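Local coordinates for protein autolysin E (Staphylococcus aureus, PDB 4PI8) that probably cleaves glycosidic bonds in the NAG-NAM glycan strands of peptidoglycan, and holds a NAG-NAM disaccharide here in a form with a mutated catalytic residue, at residues Y94-N97 with V98-V102; V34-N37 with N38-A42. The protein carries 1 engineered substitution. All coordinates share one frame; numbering follows the deposited sequence.

Contact 1 of 2, residues Y94-N97 with V98-V102; sequences YEVN and VIYLV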
loop_
_atom_site.group_PDB
_atom_site.type_symbol
_atom_site.label_atom_id
_atom_site.label_comp_id
_atom_site.label_asym_id
_atom_site.label_seq_id
_atom_site.Cartn_x
_atom_site.Cartn_y
_atom_site.Cartn_z
ATOM N N TYR A 94 13.611 -3.239 -7.575
ATOM C CA TYR A 94 13.421 -2.148 -6.628
ATOM C C TYR A 94 13.592 -2.536 -5.198
ATOM O O TYR A 94 13.470 -1.669 -4.320
ATOM C CB TYR A 94 12.073 -1.458 -6.850
ATOM C CG TYR A 94 11.966 -0.857 -8.224
ATOM C CD1 TYR A 94 12.827 0.157 -8.619
ATOM C CD2 TYR A 94 11.045 -1.305 -9.162
ATOM C CE1 TYR A 94 12.781 0.666 -9.923
ATOM C CE2 TYR A 94 11.011 -0.760 -10.421
ATOM C CZ TYR A 94 11.885 0.188 -10.792
ATOM O OH TYR A 94 11.891 0.769 -12.043
ATOM N N GLU A 95 13.882 -3.802 -4.891
ATOM C CA GLU A 95 14.050 -4.281 -3.532
ATOM C C GLU A 95 12.771 -3.987 -2.723
ATOM O O GLU A 95 12.784 -3.271 -1.747
ATOM C CB GLU A 95 15.335 -3.743 -2.857
ATOM C CG GLU A 95 15.708 -4.548 -1.660
ATOM C CD GLU A 95 16.931 -4.042 -0.931
ATOM O OE1 GLU A 95 17.389 -2.966 -1.357
ATOM O OE2 GLU A 95 17.333 -4.665 0.065
ATOM N N VAL A 96 11.706 -4.639 -3.157
ATOM C CA VAL A 96 10.383 -4.478 -2.530
ATOM C C VAL A 96 9.833 -5.882 -2.284
ATOM O O VAL A 96 9.723 -6.682 -3.230
ATOM C CB VAL A 96 9.439 -3.748 -3.430
ATOM C CG1 VAL A 96 8.061 -3.634 -2.815
ATOM C CG2 VAL A 96 9.910 -2.316 -3.715
ATOM N N ASN A 97 9.497 -6.173 -1.042
ATOM C CA ASN A 97 8.939 -7.502 -0.626
ATOM C C ASN A 97 7.775 -7.911 -1.527
ATOM O O ASN A 97 6.790 -7.169 -1.567
ATOM C CB ASN A 97 8.586 -7.399 0.839
ATOM C CG ASN A 97 7.997 -8.651 1.426
ATOM O OD1 ASN A 97 7.081 -9.261 0.851
ATOM N ND2 ASN A 97 8.344 -8.955 2.651
ATOM N N VAL A 98 7.880 -9.027 -2.224
ATOM C CA VAL A 98 6.861 -9.333 -3.233
ATOM C C VAL A 98 5.550 -9.775 -2.584
ATOM O O VAL A 98 4.473 -9.598 -3.200
ATOM C CB VAL A 98 7.337 -10.405 -4.265
ATOM C CG1 VAL A 98 7.407 -11.808 -3.650
ATOM C CG2 VAL A 98 6.526 -10.362 -5.523
ATOM N N ILE A 99 5.619 -10.356 -1.395
ATOM C CA ILE A 99 4.370 -10.716 -0.716
ATOM C C ILE A 99 3.594 -9.447 -0.316
ATOM O O ILE A 99 2.362 -9.378 -0.442
ATOM C CB ILE A 99 4.584 -11.694 0.407
ATOM C CG1 ILE A 99 4.943 -13.084 -0.129
ATOM C CG2 ILE A 99 3.376 -11.759 1.320
ATOM C CD1 ILE A 99 5.387 -14.085 0.905
ATOM N N TYR A 100 4.310 -8.441 0.189
ATOM C CA TYR A 100 3.722 -7.155 0.442
ATOM C C TYR A 100 3.146 -6.602 -0.836
ATOM O O TYR A 100 1.991 -6.142 -0.853
ATOM C CB TYR A 100 4.782 -6.199 1.036
ATOM C CG TYR A 100 4.451 -4.770 0.724
ATOM C CD1 TYR A 100 3.319 -4.160 1.227
ATOM C CD2 TYR A 100 5.210 -4.063 -0.206
ATOM C CE1 TYR A 100 2.960 -2.902 0.828
ATOM C CE2 TYR A 100 4.882 -2.783 -0.596
ATOM C CZ TYR A 100 3.718 -2.241 -0.133
ATOM O OH TYR A 100 3.344 -0.990 -0.598
ATOM N N LEU A 101 3.895 -6.637 -1.940
ATOM C CA LEU A 101 3.458 -5.998 -3.164
ATOM C C LEU A 101 2.161 -6.636 -3.682
ATOM O O LEU A 101 1.201 -5.923 -4.062
ATOM C CB LEU A 101 4.536 -6.064 -4.235
ATOM C CG LEU A 101 4.463 -5.084 -5.369
ATOM C CD1 LEU A 101 4.526 -3.632 -4.920
ATOM C CD2 LEU A 101 5.581 -5.434 -6.335
ATOM N N VAL A 102 2.105 -7.953 -3.691
ATOM C CA VAL A 102 0.922 -8.682 -4.098
ATOM C C VAL A 102 -0.208 -8.314 -3.187
ATOM O O VAL A 102 -1.347 -8.083 -3.629
ATOM C CB VAL A 102 1.176 -10.206 -4.102
ATOM C CG1 VAL A 102 -0.144 -10.964 -4.148
ATOM C CG2 VAL A 102 2.112 -10.573 -5.295
#

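Contact 2 of 2, residues V34-N37 with N38-A42; sequences VEAN and NNEIA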
loop_
_atom_site.group_PDB
_atom_site.type_symbol
_atom_site.label_atom_id
_atom_site.label_comp_id
_atom_site.label_asym_id
_atom_site.label_seq_id
_atom_site.Cartn_x
_atom_site.Cartn_y
_atom_site.Cartn_z
ATOM N N VAL A 34 -16.819 6.080 5.411
ATOM C CA VAL A 34 -17.269 7.304 6.084
ATOM C C VAL A 34 -16.098 7.933 6.846
ATOM O O VAL A 34 -15.088 7.274 7.050
ATOM C CB VAL A 34 -18.403 6.996 7.080
ATOM C CG1 VAL A 34 -19.621 6.386 6.362
ATOM C CG2 VAL A 34 -17.978 6.078 8.238
ATOM N N GLU A 35 -16.214 9.187 7.282
ATOM C CA GLU A 35 -15.152 9.796 8.084
ATOM C C GLU A 35 -15.067 9.131 9.427
ATOM O O GLU A 35 -16.079 8.812 10.082
ATOM C CB GLU A 35 -15.356 11.324 8.228
ATOM C CG GLU A 35 -14.145 12.084 8.759
ATOM C CD GLU A 35 -12.931 12.222 7.782
ATOM O OE1 GLU A 35 -13.048 11.960 6.578
ATOM O OE2 GLU A 35 -11.841 12.660 8.250
ATOM N N ALA A 36 -13.845 8.834 9.874
ATOM C CA ALA A 36 -13.600 8.267 11.170
ATOM C C ALA A 36 -13.642 9.394 12.205
ATOM O O ALA A 36 -13.185 10.508 11.930
ATOM C CB ALA A 36 -12.237 7.608 11.195
ATOM N N ASN A 37 -14.110 9.077 13.399
ATOM C CA ASN A 37 -14.080 10.089 14.427
ATOM C C ASN A 37 -12.761 10.119 15.156
ATOM O O ASN A 37 -11.892 9.265 14.963
ATOM C CB ASN A 37 -15.287 9.935 15.359
ATOM C CG ASN A 37 -15.247 8.699 16.165
ATOM O OD1 ASN A 37 -14.216 8.292 16.696
ATOM N ND2 ASN A 37 -16.439 8.071 16.321
ATOM N N ASN A 38 -12.582 11.119 16.001
ATOM C CA ASN A 38 -11.352 11.250 16.751
ATOM C C ASN A 38 -10.941 10.036 17.559
ATOM O O ASN A 38 -9.782 9.683 17.574
ATOM C CB ASN A 38 -11.396 12.508 17.655
ATOM C CG ASN A 38 -11.107 13.792 16.888
ATOM O OD1 ASN A 38 -11.124 14.882 17.497
ATOM N ND2 ASN A 38 -10.866 13.710 15.589
ATOM N N ASN A 39 -11.883 9.409 18.277
ATOM C CA ASN A 39 -11.558 8.216 19.054
ATOM C C ASN A 39 -11.096 7.050 18.169
ATOM O O ASN A 39 -10.189 6.305 18.560
ATOM C CB ASN A 39 -12.786 7.782 19.894
ATOM C CG ASN A 39 -12.956 8.615 21.141
ATOM O OD1 ASN A 39 -12.037 9.305 21.570
ATOM N ND2 ASN A 39 -14.142 8.549 21.740
ATOM N N GLU A 40 -11.764 6.905 17.057
ATOM C CA GLU A 40 -11.449 5.843 16.072
ATOM C C GLU A 40 -10.059 6.030 15.514
ATOM O O GLU A 40 -9.298 5.085 15.410
ATOM C CB GLU A 40 -12.487 5.806 14.965
ATOM C CG GLU A 40 -13.820 5.226 15.480
ATOM C CD GLU A 40 -14.954 5.446 14.532
ATOM O OE1 GLU A 40 -14.957 6.377 13.701
ATOM O OE2 GLU A 40 -15.918 4.639 14.642
ATOM N N ILE A 41 -9.730 7.280 15.203
ATOM C CA ILE A 41 -8.369 7.590 14.688
ATOM C C ILE A 41 -7.351 7.231 15.733
ATOM O O ILE A 41 -6.349 6.526 15.472
ATOM C CB ILE A 41 -8.248 9.059 14.343
ATOM C CG1 ILE A 41 -9.082 9.415 13.158
ATOM C CG2 ILE A 41 -6.771 9.409 14.092
ATOM C CD1 ILE A 41 -9.352 10.914 13.009
ATOM N N ALA A 42 -7.538 7.696 16.977
ATOM C CA ALA A 42 -6.615 7.398 18.029
ATOM C C ALA A 42 -6.424 5.900 18.281
ATOM O O ALA A 42 -5.323 5.439 18.521
ATOM C CB ALA A 42 -7.013 8.117 19.334
HETATM O O HOH W 1 -16.978 6.863 12.205
#

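Contact 1 of 2, residues Y94-N97 with V98-V102
Asn-97 caps the N terminus of helix 98-108 with its own side chain, its OD1 turned back onto the amides of Ile-99 and Tyr-100. The cap ends a short connection between two consecutive helices, 84-94 and 98-108, within the glucosaminidase family region of the lysozyme clan. The bond from Tyr-100 N to Asn-97 OD1 is the good one, 3.0 Å long and nearly straight at 168°, although the donor lies above the plane of the amide and not on a lone pair. Ile-99 N also approaches Asn-97 OD1, at 2.9 Å, but the angle at the hydrogen is poor and the bond weak. With CG swung opposite the backbone N (chi1 180°), the amide lies beside its own carbonyl and OD1 faces the first turn of the helix. The other end of the group, ND2, is held by the hydroxyl of Tyr-212 on helix 200-215. Both ends of this buried amide are therefore engaged, which should fix its rotation.

The backbone carbonyl of Asn-97 starts the regular helical pattern: Leu-101 N donates to Asn-97 O over 3.0 Å, in the carbonyl plane. Nearby, Gln-91 of helix 84-94 accepts from Val-98 N through OE1.

Val-96 supplies the apolar half of the connection. Its CG1 branch meets the edge of the Tyr-100 ring, close to the ring plane, and Phe-172 of helix 156-172 packs against the same valine. The tyrosine hydroxyl is tied to ND1 of His-104, one turn further along the helix. CG1 of Val-96 lies 3.9 Å from Tyr-100 CD2 and 4.0 Å from Tyr-100 CE2, while Leu-101 CD1 approaches that same methyl at 4.1 Å.

Contact 2 of 2, residues V34-N37 with N38-A42
A strand-to-helix turn joins strand 32-35 to helix 38-45, and Asn-37 and Glu-40 bond to each other across it in both directions. Asn-37 OD1 accepts from Glu-40 N at 2.8 Å, with the donor almost in line with the side-chain C=O. Glu-40 OE1 accepts from Asn-37 N, also at 2.8 Å and nearly straight at 170°, on the anti side of the carboxylate and somewhat out of its plane.

This reciprocal pair is a capping box, with Asn-37 as the N-cap. Chi1 of 67° puts Asn-37 CG between its backbone N and carbonyl carbon, from where OD1 can reach Glu-40 N. The two flat groups are stacked, their planes only 17° apart, with Asn-37 ND2 lying 3.5 Å from Glu-40 CD. A water donates both to Glu-40 OE1 and to Glu-35 O, so the same carboxylate oxygen that receives the Asn-37 amide is also linked back to the strand end. Two donors on OE1 would favour a charged carboxylate.

Ile-41 N donates to Asn-37 O at 2.9 Å as the first turn closes. Ile-41 CG1 packs against Ala-36 CB at 4.1 Å, and Ala-36 in turn rests on Ile-198.

From the N terminus, the chain passes through the hairpin of strands 26-29 and 32-35 and reaches contact 2, which closes the turn into helix 38-45. It then runs on through helices 67-74 and 84-94 before contact 1 closes the connection into helix 98-108. The two are in series, neither nested nor crossing, and lie on opposite sides of the chain's centre, with centres 30 Å apart and nearest atoms about 20 Å apart. Contact 2 joins the hairpin to its following helix in a more exposed region; contact 1 joins consecutive helices in the buried part, against helices 156-172 and 200-215.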